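Local coordinates for protein thiosulfate sulfurtransferase (Pseudomonas aeruginosa, PDB 1YT8) that probably transfers a sulfane sulfur atom from thiosulfate to cyanide, as expected of a rhodanese-family sulfurtransferase built from repeated domains, at residues T129-A134 with A217-T222; I149-R154 with I190-G195; S162-I167 with Q231-Q236; G166-G171 with T237-A242. One frame throughout, in Å; residues are numbered along the deposited sequence.

How the interactions relate
Interactions 1, 2 and 4 follow one five-stranded parallel rhodanese sheet from edge to edge, and interaction 3 ties the loop before strand 167-168 to the loop 231-236. Interaction 2 is the core: wholly buried, it pairs strands 147-151 and 188-192 and leads into the sulfite site, with a carboxylate held by Arg153 and Asn192. Interaction 1 adds edge strand 131-132 to strand 215-218, which borders strand 188-192, and an arginine grips a serine there. At the other edge, interaction 4 lays a loop against strand 167-168. Interactions 3 and 4, partly buried, share Gly166 and Ile167, rely on single backbone bridges with side-chain-to-backbone or water-mediated bonds, and are joined by the Glu233–Arg238 salt bridge.

Interaction 1 of 4, residues T129-A134 with A217-T222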
loop_
_atom_site.group_PDB
_atom_site.type_symbol
_atom_site.label_atom_id
_atom_site.label_comp_id
_atom_site.label_asym_id
_atom_site.label_seq_id
_atom_site.Cartn_x
_atom_site.Cartn_y
_atom_site.Cartn_z
ATOM N N THR A 129 19.618 -5.663 -14.994
ATOM C CA THR A 129 18.457 -5.266 -15.790
ATOM C C THR A 129 18.791 -4.029 -16.623
ATOM O O THR A 129 19.177 -2.990 -16.084
ATOM C CB THR A 129 17.261 -4.966 -14.872
ATOM O OG1 THR A 129 17.110 -6.040 -13.935
ATOM C CG2 THR A 129 15.978 -4.823 -15.687
ATOM N N PRO A 130 18.630 -4.123 -17.953
ATOM C CA PRO A 130 18.923 -3.020 -18.873
ATOM C C PRO A 130 18.162 -1.738 -18.579
ATOM O O PRO A 130 17.007 -1.776 -18.148
ATOM C CB PRO A 130 18.536 -3.591 -20.238
ATOM C CG PRO A 130 18.678 -5.063 -20.057
ATOM C CD PRO A 130 18.086 -5.274 -18.694
ATOM N N SER A 131 18.816 -0.606 -18.820
ATOM C CA SER A 131 18.191 0.695 -18.617
ATOM C C SER A 131 18.717 1.715 -19.625
ATOM O O SER A 131 19.814 1.563 -20.180
ATOM C CB SER A 131 18.419 1.196 -17.182
ATOM O OG SER A 131 19.780 1.497 -16.929
ATOM N N LEU A 132 17.915 2.746 -19.866
ATOM C CA LEU A 132 18.259 3.819 -20.794
ATOM C C LEU A 132 18.162 5.144 -20.061
ATOM O O LEU A 132 17.249 5.351 -19.266
ATOM C CB LEU A 132 17.287 3.831 -21.974
ATOM C CG LEU A 132 17.387 2.667 -22.953
ATOM C CD1 LEU A 132 16.181 2.672 -23.884
ATOM C CD2 LEU A 132 18.683 2.784 -23.739
ATOM N N ALA A 133 19.104 6.042 -20.326
ATOM C CA ALA A 133 19.095 7.351 -19.684
ATOM C C ALA A 133 17.936 8.168 -20.228
ATOM O O ALA A 133 17.504 7.961 -21.362
ATOM C CB ALA A 133 20.409 8.081 -19.950
ATOM N N ALA A 134 17.430 9.096 -19.421
ATOM C CA ALA A 134 16.337 9.957 -19.865
ATOM C C ALA A 134 16.700 10.592 -21.210
ATOM O O ALA A 134 15.862 10.697 -22.111
ATOM C CB ALA A 134 16.083 11.046 -18.837
ATOM N N ALA A 217 14.581 -0.406 -18.965
ATOM C CA ALA A 217 13.845 0.465 -18.067
ATOM C C ALA A 217 14.273 1.906 -18.326
ATOM O O ALA A 217 15.422 2.156 -18.701
ATOM C CB ALA A 217 14.146 0.093 -16.620
ATOM N N LEU A 218 13.344 2.847 -18.174
ATOM C CA LEU A 218 13.711 4.250 -18.306
ATOM C C LEU A 218 14.380 4.503 -16.960
ATOM O O LEU A 218 13.722 4.462 -15.915
ATOM C CB LEU A 218 12.481 5.147 -18.442
ATOM C CG LEU A 218 12.759 6.642 -18.224
ATOM C CD1 LEU A 218 13.807 7.132 -19.221
ATOM C CD2 LEU A 218 11.465 7.436 -18.377
ATOM N N ARG A 219 15.685 4.747 -16.981
ATOM C CA ARG A 219 16.440 4.959 -15.750
ATOM C C ARG A 219 15.980 6.150 -14.916
ATOM O O ARG A 219 16.072 7.296 -15.340
ATOM C CB ARG A 219 17.928 5.100 -16.068
ATOM C CG ARG A 219 18.834 5.058 -14.850
ATOM C CD ARG A 219 20.284 5.183 -15.291
ATOM N NE ARG A 219 20.592 4.210 -16.337
ATOM C CZ ARG A 219 21.380 4.454 -17.379
ATOM N NH1 ARG A 219 21.946 5.644 -17.525
ATOM N NH2 ARG A 219 21.597 3.505 -18.281
ATOM N N ASN A 220 15.485 5.848 -13.720
ATOM C CA ASN A 220 15.003 6.841 -12.766
ATOM C C ASN A 220 13.654 7.503 -13.086
ATOM O O ASN A 220 13.286 8.501 -12.472
ATOM C CB ASN A 220 16.091 7.894 -12.517
ATOM C CG ASN A 220 17.401 7.268 -12.054
ATOM O OD1 ASN A 220 17.407 6.179 -11.468
ATOM N ND2 ASN A 220 18.513 7.953 -12.303
ATOM N N GLY A 221 12.928 6.937 -14.048
ATOM C CA GLY A 221 11.590 7.409 -14.401
ATOM C C GLY A 221 11.258 8.879 -14.596
ATOM O O GLY A 221 12.048 9.640 -15.150
ATOM N N THR A 222 10.058 9.271 -14.165
ATOM C CA THR A 222 9.612 10.653 -14.311
ATOM C C THR A 222 10.502 11.607 -13.520
ATOM O O THR A 222 10.677 12.762 -13.907
ATOM C CB THR A 222 8.119 10.826 -13.893
ATOM O OG1 THR A 222 7.937 10.451 -12.525
ATOM C CG2 THR A 222 7.227 9.960 -14.762
HETATM O O HOH W 1 18.046 8.983 -16.561
#
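Ser131 and Leu132 run alongside Ala217 and Leu218 as a short parallel pair, joining the edge strand of a rhodanese sheet to its neighbour. The backbone bonds alternate as parallel pairing requires. Ala217 N donates to the O of Pro130 (2.9 Å); proline, with no N-H, can still serve here as an acceptor. Next, Leu132 N donates to Ala217 O (2.8 Å), and Leu132 O in turn accepts from Arg219 N (2.8 Å). The small Ser131 and Ala217 side chains share one face of the sheet, where Ala217 packs on helix 197-208. Leu132 and Leu218 fill the other, both touching Val137 of helix 134-142, and Leu218 CD1 reaches Ala134 CA at 3.8 Å.

After Leu218, Arg219 folds back over the pair. Its chain bends at chi3 (-52°), which swings NE toward Ser131 OG. That single oxygen then accepts from both NE (2.9 Å) and NH2 (3.0 Å) of Arg219, lying almost exactly in the guanidinium plane. A serine hydroxyl suits the place because it is short yet can take two donors. Over one guanidinium face, Leu132 C lies above the centre and Ala133 N toward the rim.

Where the chains diverge, Ala133 sits at the N-cap of the next helix without a side-chain oxygen to cap it; its own N donates to Glu136. On the other chain, Leu218 O accepts from Gly221 N, closing a type II turn. One water spans the gap between the two segments, accepting from Ala134 N and donating to Arg219 O, each 2.9 Å away.

Interaction 2 of 4, residues I149-R154 with I190-G195; sequences ILDARR and IVNCAG. With SO3 (sulfite ion), chain B.
Ile149, Leu150 and Asp151 pair in parallel with Ile190, Val191 and Asn192, the two strand segments twisted 29° apart and 4.6 Å from axis to axis at closest. Leu150 is held through both its N and its O: the N donates to Ile190 O (2.7 Å), and the O accepts from Asn192 N. Ala152 N then donates to Asn192 O, keeping the chains together just past the strands. Branched side chains suit these buried strands; Ile149 and Ile190 share one face with Asp151 and Asn192, while Leu150 and Val191 fill the other, where both touch Leu174.

In these central strands of the rhodanese sheet the polar pair is tightly satisfied. Asn192 CG lies between its backbone N and carbonyl carbon (chi1 82°), beside Asp151. Its ND2 approaches Asp151 OD2 from above the carboxylate plane (3.1 Å), amide and carboxylate standing 80° apart, and also donates to Cys193 O. Arg153 grips the carboxylate side-on as a salt bridge, NE to OD1 and NH2 to OD2 (2.8 Å). Asp151 OD1 further accepts from Arg153 N, making an Asx turn. Arg153 NH2 also reaches Met161 O, and a water bridges Asp151 OD2 to Asn192 OD1.

The strands open into a loop starting at Cys193, consistent with the persulfide-forming cysteine of rhodaneses. Its SG is bonded covalently, at 2.0 Å, to the sulfur of a sulfite probably from the crystallisation liquor. Arg153 CG packs on Cys193 CA, and its CD lies 3.4 Å from Ala194 N. Ala194 N (2.8 Å) and Gly195 N both donate to sulfite O1, and Arg198 N adds a further bond. At Gly195 a beta carbon would strike sulfite O2.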
loop_
_atom_site.group_PDB
_atom_site.type_symbol
_atom_site.label_atom_id
_atom_site.label_comp_id
_atom_site.label_asym_id
_atom_site.label_seq_id
_atom_site.Cartn_x
_atom_site.Cartn_y
_atom_site.Cartn_z
ATOM N N ILE A 149 6.628 3.217 -24.748
ATOM C CA ILE A 149 7.001 3.469 -23.364
ATOM C C ILE A 149 5.794 3.070 -22.531
ATOM O O ILE A 149 4.722 3.663 -22.652
ATOM C CB ILE A 149 7.341 4.960 -23.141
ATOM C CG1 ILE A 149 8.477 5.369 -24.089
ATOM C CG2 ILE A 149 7.763 5.196 -21.688
ATOM C CD1 ILE A 149 8.925 6.821 -23.964
ATOM N N LEU A 150 5.974 2.049 -21.701
ATOM C CA LEU A 150 4.895 1.537 -20.864
ATOM C C LEU A 150 5.102 1.940 -19.409
ATOM O O LEU A 150 6.148 1.661 -18.820
ATOM C CB LEU A 150 4.829 0.014 -20.988
ATOM C CG LEU A 150 4.902 -0.504 -22.433
ATOM C CD1 LEU A 150 4.784 -2.018 -22.432
ATOM C CD2 LEU A 150 3.796 0.114 -23.280
ATOM N N ASP A 151 4.092 2.596 -18.843
ATOM C CA ASP A 151 4.125 3.074 -17.464
ATOM C C ASP A 151 3.523 2.010 -16.544
ATOM O O ASP A 151 2.325 1.720 -16.621
ATOM C CB ASP A 151 3.329 4.373 -17.373
ATOM C CG ASP A 151 3.637 5.159 -16.126
ATOM O OD1 ASP A 151 3.597 4.566 -15.028
ATOM O OD2 ASP A 151 3.912 6.374 -16.247
ATOM N N ALA A 152 4.354 1.450 -15.665
ATOM C CA ALA A 152 3.941 0.371 -14.760
ATOM C C ALA A 152 3.231 0.745 -13.460
ATOM O O ALA A 152 2.933 -0.132 -12.645
ATOM C CB ALA A 152 5.154 -0.508 -14.437
ATOM N N ARG A 153 2.956 2.028 -13.262
ATOM C CA ARG A 153 2.289 2.486 -12.045
ATOM C C ARG A 153 0.770 2.368 -12.145
ATOM O O ARG A 153 0.237 1.864 -13.134
ATOM C CB ARG A 153 2.653 3.949 -11.777
ATOM C CG ARG A 153 4.151 4.219 -11.655
ATOM C CD ARG A 153 4.408 5.713 -11.585
ATOM N NE ARG A 153 4.123 6.373 -12.860
ATOM C CZ ARG A 153 3.878 7.675 -12.984
ATOM N NH1 ARG A 153 3.880 8.461 -11.910
ATOM N NH2 ARG A 153 3.632 8.194 -14.179
ATOM N N ARG A 154 0.073 2.828 -11.108
ATOM C CA ARG A 154 -1.390 2.809 -11.126
ATOM C C ARG A 154 -1.820 3.832 -12.170
ATOM O O ARG A 154 -1.094 4.781 -12.441
ATOM C CB ARG A 154 -1.970 3.235 -9.774
ATOM C CG ARG A 154 -1.701 2.292 -8.615
ATOM C CD ARG A 154 -2.583 2.682 -7.426
ATOM N NE ARG A 154 -2.460 4.101 -7.104
ATOM C CZ ARG A 154 -1.557 4.613 -6.274
ATOM N NH1 ARG A 154 -0.684 3.823 -5.663
ATOM N NH2 ARG A 154 -1.515 5.922 -6.067
ATOM N N ILE A 190 10.100 0.005 -23.542
ATOM C CA ILE A 190 10.706 0.747 -22.447
ATOM C C ILE A 190 9.680 0.838 -21.322
ATOM O O ILE A 190 8.543 1.245 -21.553
ATOM C CB ILE A 190 11.084 2.169 -22.910
ATOM C CG1 ILE A 190 12.088 2.084 -24.065
ATOM C CG2 ILE A 190 11.664 2.965 -21.748
ATOM C CD1 ILE A 190 12.345 3.409 -24.762
ATOM N N VAL A 191 10.074 0.445 -20.114
ATOM C CA VAL A 191 9.166 0.490 -18.967
ATOM C C VAL A 191 9.598 1.588 -17.998
ATOM O O VAL A 191 10.783 1.710 -17.678
ATOM C CB VAL A 191 9.152 -0.862 -18.194
ATOM C CG1 VAL A 191 8.112 -0.809 -17.076
ATOM C CG2 VAL A 191 8.852 -2.027 -19.149
ATOM N N ASN A 192 8.642 2.393 -17.533
ATOM C CA ASN A 192 8.961 3.453 -16.586
ATOM C C ASN A 192 7.999 3.453 -15.412
ATOM O O ASN A 192 6.951 2.818 -15.444
ATOM C CB ASN A 192 8.884 4.844 -17.244
ATOM C CG ASN A 192 7.452 5.385 -17.318
ATOM O OD1 ASN A 192 6.720 5.123 -18.273
ATOM N ND2 ASN A 192 7.047 6.134 -16.291
ATOM N N CYS A 193 8.395 4.160 -14.364
ATOM C CA CYS A 193 7.559 4.369 -13.199
ATOM C C CYS A 193 7.990 5.773 -12.794
ATOM O O CYS A 193 8.536 6.498 -13.636
ATOM C CB CYS A 193 7.800 3.314 -12.099
ATOM S SG CYS A 193 9.294 3.433 -11.108
ATOM N N ALA A 194 7.747 6.176 -11.553
ATOM C CA ALA A 194 8.147 7.502 -11.102
ATOM C C ALA A 194 9.622 7.535 -10.732
ATOM O O ALA A 194 10.331 8.502 -11.015
ATOM C CB ALA A 194 7.296 7.925 -9.912
ATOM N N GLY A 195 10.073 6.464 -10.092
ATOM C CA GLY A 195 11.461 6.371 -9.695
ATOM C C GLY A 195 12.152 5.255 -10.448
ATOM O O GLY A 195 12.415 5.375 -11.649
HETATM S S SO3 B . 8.785 3.587 -9.176
HETATM O O1 SO3 B . 7.672 4.554 -9.322
HETATM O O2 SO3 B . 9.802 4.089 -8.228
HETATM O O3 SO3 B . 8.308 2.235 -8.780
HETATM O O HOH W 2 4.644 7.362 -18.628
#

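Interaction 3 of 4, residues S162-I167 with Q231-Q236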
loop_
_atom_site.group_PDB
_atom_site.type_symbol
_atom_site.label_atom_id
_atom_site.label_comp_id
_atom_site.label_asym_id
_atom_site.label_seq_id
_atom_site.Cartn_x
_atom_site.Cartn_y
_atom_site.Cartn_z
ATOM N N SER A 162 3.310 11.915 -16.862
ATOM C CA SER A 162 3.797 10.784 -17.637
ATOM C C SER A 162 4.845 11.161 -18.674
ATOM O O SER A 162 5.000 12.332 -19.033
ATOM C CB SER A 162 2.620 10.090 -18.329
ATOM O OG SER A 162 1.841 11.029 -19.052
ATOM N N ILE A 163 5.565 10.150 -19.148
ATOM C CA ILE A 163 6.602 10.338 -20.158
ATOM C C ILE A 163 5.868 10.498 -21.497
ATOM O O ILE A 163 4.900 9.788 -21.763
ATOM C CB ILE A 163 7.540 9.096 -20.217
ATOM C CG1 ILE A 163 8.099 8.792 -18.820
ATOM C CG2 ILE A 163 8.666 9.327 -21.225
ATOM C CD1 ILE A 163 8.894 9.943 -18.188
ATOM N N PRO A 164 6.310 11.440 -22.349
ATOM C CA PRO A 164 5.668 11.669 -23.649
ATOM C C PRO A 164 5.359 10.404 -24.435
ATOM O O PRO A 164 6.246 9.587 -24.686
ATOM C CB PRO A 164 6.671 12.563 -24.374
ATOM C CG PRO A 164 7.213 13.388 -23.263
ATOM C CD PRO A 164 7.444 12.360 -22.162
ATOM N N GLY A 165 4.095 10.256 -24.826
ATOM C CA GLY A 165 3.678 9.094 -25.592
ATOM C C GLY A 165 3.488 7.832 -24.771
ATOM O O GLY A 165 3.089 6.803 -25.303
ATOM N N GLY A 166 3.766 7.912 -23.474
ATOM C CA GLY A 166 3.629 6.753 -22.607
ATOM C C GLY A 166 2.239 6.145 -22.580
ATOM O O GLY A 166 1.233 6.842 -22.739
ATOM N N ILE A 167 2.192 4.834 -22.363
ATOM C CA ILE A 167 0.943 4.076 -22.308
ATOM C C ILE A 167 0.839 3.401 -20.946
ATOM O O ILE A 167 1.780 2.750 -20.504
ATOM C CB ILE A 167 0.926 2.980 -23.398
ATOM C CG1 ILE A 167 1.114 3.624 -24.774
ATOM C CG2 ILE A 167 -0.384 2.181 -23.323
ATOM C CD1 ILE A 167 1.463 2.645 -25.880
ATOM N N GLN A 231 10.448 17.397 -20.701
ATOM C CA GLN A 231 9.042 17.693 -20.431
ATOM C C GLN A 231 8.105 16.509 -20.215
ATOM O O GLN A 231 8.057 15.581 -21.013
ATOM C CB GLN A 231 8.501 18.571 -21.566
ATOM C CG GLN A 231 7.063 19.054 -21.396
ATOM C CD GLN A 231 6.903 20.025 -20.242
ATOM O OE1 GLN A 231 7.688 20.965 -20.094
ATOM N NE2 GLN A 231 5.876 19.810 -19.422
ATOM N N LEU A 232 7.345 16.571 -19.129
ATOM C CA LEU A 232 6.378 15.536 -18.797
ATOM C C LEU A 232 5.015 15.937 -19.346
ATOM O O LEU A 232 4.756 17.117 -19.580
ATOM C CB LEU A 232 6.269 15.376 -17.276
ATOM C CG LEU A 232 7.476 14.780 -16.549
ATOM C CD1 LEU A 232 7.299 14.931 -15.040
ATOM C CD2 LEU A 232 7.624 13.311 -16.934
ATOM N N GLU A 233 4.153 14.952 -19.568
ATOM C CA GLU A 233 2.807 15.223 -20.040
ATOM C C GLU A 233 1.911 15.013 -18.823
ATOM O O GLU A 233 2.356 14.465 -17.814
ATOM C CB GLU A 233 2.425 14.273 -21.176
ATOM C CG GLU A 233 3.320 14.417 -22.396
ATOM C CD GLU A 233 2.776 13.704 -23.622
ATOM O OE1 GLU A 233 2.339 12.538 -23.505
ATOM O OE2 GLU A 233 2.801 14.312 -24.711
ATOM N N HIS A 234 0.658 15.447 -18.907
ATOM C CA HIS A 234 -0.246 15.310 -17.770
ATOM C C HIS A 234 -1.661 15.018 -18.239
ATOM O O HIS A 234 -2.055 15.444 -19.324
ATOM C CB HIS A 234 -0.241 16.610 -16.951
ATOM C CG HIS A 234 1.129 17.076 -16.566
ATOM N ND1 HIS A 234 1.818 16.558 -15.492
ATOM C CD2 HIS A 234 1.948 17.998 -17.129
ATOM C CE1 HIS A 234 3.002 17.139 -15.408
ATOM N NE2 HIS A 234 3.106 18.017 -16.389
ATOM N N GLY A 235 -2.419 14.293 -17.418
ATOM C CA GLY A 235 -3.796 13.975 -17.753
ATOM C C GLY A 235 -3.963 13.062 -18.953
ATOM O O GLY A 235 -5.037 13.008 -19.559
ATOM N N GLN A 236 -2.907 12.338 -19.301
ATOM C CA GLN A 236 -2.969 11.433 -20.437
ATOM C C GLN A 236 -3.892 10.254 -20.158
ATOM O O GLN A 236 -4.190 9.945 -18.998
ATOM C CB GLN A 236 -1.567 10.952 -20.801
ATOM C CG GLN A 236 -0.646 12.085 -21.240
ATOM C CD GLN A 236 -1.268 12.962 -22.313
ATOM O OE1 GLN A 236 -1.592 14.129 -22.070
ATOM N NE2 GLN A 236 -1.442 12.405 -23.502
HETATM O O HOH W 3 -0.390 12.092 -17.802
HETATM O O HOH W 4 2.350 10.723 -21.652
#
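Ser162 and Glu233 lock two loops together at a single antiparallel hydrogen-bonded pair. Glu233 N donates almost straight to Ser162 O (2.8 Å, 177° at the hydrogen), and Ser162 N returns a bond to Glu233 O. Next to this pair the contact is closely packed and largely apolar. Leu232 CD2 meets Ile163 CD1 at 3.8 Å, their branches slanting past each other, and both residues rest on Trp225 of helix 221-227. Pro164 CG lies 3.3 Å from Gln231 O, which is bonded to Trp225 NE1. Glu233 CG stands anti to its own carbonyl carbon (chi1 -62°), which puts it 3.8 Å from Pro164 CA; the chain is extended beyond CG.

The other side is wet and polar. Glu233 OE1 accepts from Gly165 N (3.2 Å), which comes from above the carboxylate plane. The same oxygen takes a hydrogen from a water and forms a salt bridge with Arg238, so three groups hold OE1. That water also donates to Ile163 O and accepts from Ser162 OG (2.7 Å). A second water donates to this hydroxyl and accepts from Gln236 N, linking Ser162 to the Gln236 backbone alongside a direct contact of OG with Gln236 CG (3.5 Å). Serine suits the place because its small hydroxyl can accept from one water and donate to the other.

Within 162-167, Gly166 N donates to Ile163 O. With Pro164 and then Gly165 at the corners, the latter at positive phi (78°), this is a classic type II beta turn, leading into the edge strand 167-168 of the rhodanese sheet.

Interaction 4 of 4, residues G166-G171 with T237-A242; sequences GISVPG and TRRFGA
Gly166 O is gripped by two donors, Arg238 NH1 at 2.9 Å and the hydroxyl of Tyr158 from helix 155-160. The arginine bond lies in the carbonyl plane on a lone pair, and the oxygen sits at the edge of the guanidinium. Arg238 reaches it with a chain extended from CG to NE, while its CB, CG and CD also lie within 3.7 Å of Gly166 O. Arginine suits the spot because the same flat group offers NH2 to Glu233 while NH1 serves Gly166 O.

Farther along, the backbones take over. Ser168 N donates to Arg238 O (2.9 Å), and Phe240 N gives a longer bond of 3.3 Å to Ser168 O. Around this single bridge the Ile167 and Arg238 side chains cross at about a right angle, CG1 nearest CB, and Ile167 CG2 rests 3.7 Å from Arg239 C.

Phe240 CG lies between its backbone N and carbonyl carbon (chi1 64°), which brings the ring beside Ser168 O, with CD2 3.3 Å from that oxygen. The ring edge also faces Pro170 CD, 3.7 Å from CE2. Arg239 CG covers part of one ring face, and its guanidinium makes a cation-pi contact with Phe155. Val169 touches Leu174 and Leu181.

Strand 167-168 is the outermost strand of a parallel rhodanese sheet, and residues 238-240, after helix 221-227, bond to its backbone and cover that edge.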
loop_
_atom_site.group_PDB
_atom_site.type_symbol
_atom_site.label_atom_id
_atom_site.label_comp_id
_atom_site.label_asym_id
_atom_site.label_seq_id
_atom_site.Cartn_x
_atom_site.Cartn_y
_atom_site.Cartn_z
ATOM N N GLY A 166 3.766 7.912 -23.474
ATOM C CA GLY A 166 3.629 6.753 -22.607
ATOM C C GLY A 166 2.239 6.145 -22.580
ATOM O O GLY A 166 1.233 6.842 -22.739
ATOM N N ILE A 167 2.192 4.834 -22.363
ATOM C CA ILE A 167 0.943 4.076 -22.308
ATOM C C ILE A 167 0.839 3.401 -20.946
ATOM O O ILE A 167 1.780 2.750 -20.504
ATOM C CB ILE A 167 0.926 2.980 -23.398
ATOM C CG1 ILE A 167 1.114 3.624 -24.774
ATOM C CG2 ILE A 167 -0.384 2.181 -23.323
ATOM C CD1 ILE A 167 1.463 2.645 -25.880
ATOM N N SER A 168 -0.299 3.554 -20.280
ATOM C CA SER A 168 -0.487 2.945 -18.971
ATOM C C SER A 168 -0.640 1.426 -19.043
ATOM O O SER A 168 -1.568 0.911 -19.671
ATOM C CB SER A 168 -1.712 3.547 -18.281
ATOM O OG SER A 168 -2.000 2.858 -17.075
ATOM N N VAL A 169 0.285 0.714 -18.407
ATOM C CA VAL A 169 0.251 -0.744 -18.363
ATOM C C VAL A 169 0.780 -1.167 -16.992
ATOM O O VAL A 169 1.960 -1.510 -16.849
ATOM C CB VAL A 169 1.136 -1.387 -19.463
ATOM C CG1 VAL A 169 0.905 -2.899 -19.495
ATOM C CG2 VAL A 169 0.827 -0.775 -20.821
ATOM N N PRO A 170 -0.085 -1.136 -15.964
ATOM C CA PRO A 170 0.288 -1.513 -14.597
ATOM C C PRO A 170 1.119 -2.793 -14.547
ATOM O O PRO A 170 0.861 -3.746 -15.282
ATOM C CB PRO A 170 -1.062 -1.654 -13.902
ATOM C CG PRO A 170 -1.879 -0.596 -14.577
ATOM C CD PRO A 170 -1.520 -0.812 -16.037
ATOM N N GLY A 171 2.114 -2.786 -13.665
ATOM C CA GLY A 171 3.036 -3.899 -13.495
ATOM C C GLY A 171 2.672 -5.321 -13.892
ATOM O O GLY A 171 3.344 -5.919 -14.737
ATOM N N THR A 237 -4.333 9.590 -21.227
ATOM C CA THR A 237 -5.265 8.477 -21.108
ATOM C C THR A 237 -4.925 7.245 -21.957
ATOM O O THR A 237 -5.760 6.357 -22.111
ATOM C CB THR A 237 -6.697 8.940 -21.481
ATOM O OG1 THR A 237 -6.710 9.384 -22.842
ATOM C CG2 THR A 237 -7.139 10.098 -20.593
ATOM N N ARG A 238 -3.719 7.191 -22.518
ATOM C CA ARG A 238 -3.334 6.034 -23.325
ATOM C C ARG A 238 -3.265 4.829 -22.400
ATOM O O ARG A 238 -2.655 4.887 -21.332
ATOM C CB ARG A 238 -1.974 6.259 -23.985
ATOM C CG ARG A 238 -1.852 7.605 -24.671
ATOM C CD ARG A 238 -0.615 7.665 -25.553
ATOM N NE ARG A 238 -0.293 9.042 -25.910
ATOM C CZ ARG A 238 0.352 9.888 -25.112
ATOM N NH1 ARG A 238 0.755 9.495 -23.911
ATOM N NH2 ARG A 238 0.586 11.132 -25.513
ATOM N N ARG A 239 -3.887 3.733 -22.812
ATOM C CA ARG A 239 -3.909 2.544 -21.982
ATOM C C ARG A 239 -3.967 1.256 -22.795
ATOM O O ARG A 239 -4.332 1.264 -23.971
ATOM C CB ARG A 239 -5.106 2.636 -21.020
ATOM C CG ARG A 239 -5.468 1.340 -20.320
ATOM C CD ARG A 239 -5.913 1.565 -18.878
ATOM N NE ARG A 239 -6.973 2.559 -18.736
ATOM C CZ ARG A 239 -7.625 2.788 -17.597
ATOM N NH1 ARG A 239 -7.324 2.090 -16.506
ATOM N NH2 ARG A 239 -8.573 3.716 -17.544
ATOM N N PHE A 240 -3.585 0.151 -22.162
ATOM C CA PHE A 240 -3.611 -1.151 -22.808
ATOM C C PHE A 240 -5.058 -1.489 -23.152
ATOM O O PHE A 240 -5.993 -0.884 -22.621
ATOM C CB PHE A 240 -3.041 -2.216 -21.862
ATOM C CG PHE A 240 -3.861 -2.425 -20.617
ATOM C CD1 PHE A 240 -4.989 -3.243 -20.635
ATOM C CD2 PHE A 240 -3.522 -1.780 -19.430
ATOM C CE1 PHE A 240 -5.768 -3.415 -19.490
ATOM C CE2 PHE A 240 -4.291 -1.942 -18.279
ATOM C CZ PHE A 240 -5.416 -2.760 -18.307
ATOM N N GLY A 241 -5.236 -2.465 -24.033
ATOM C CA GLY A 241 -6.576 -2.863 -24.412
ATOM C C GLY A 241 -6.787 -4.348 -24.199
ATOM O O GLY A 241 -5.916 -5.041 -23.664
ATOM N N ALA A 242 -7.953 -4.830 -24.608
ATOM C CA ALA A 242 -8.280 -6.243 -24.491
ATOM C C ALA A 242 -7.356 -6.982 -25.450
ATOM O O ALA A 242 -6.952 -6.433 -26.478
ATOM C CB ALA A 242 -9.737 -6.475 -24.873
#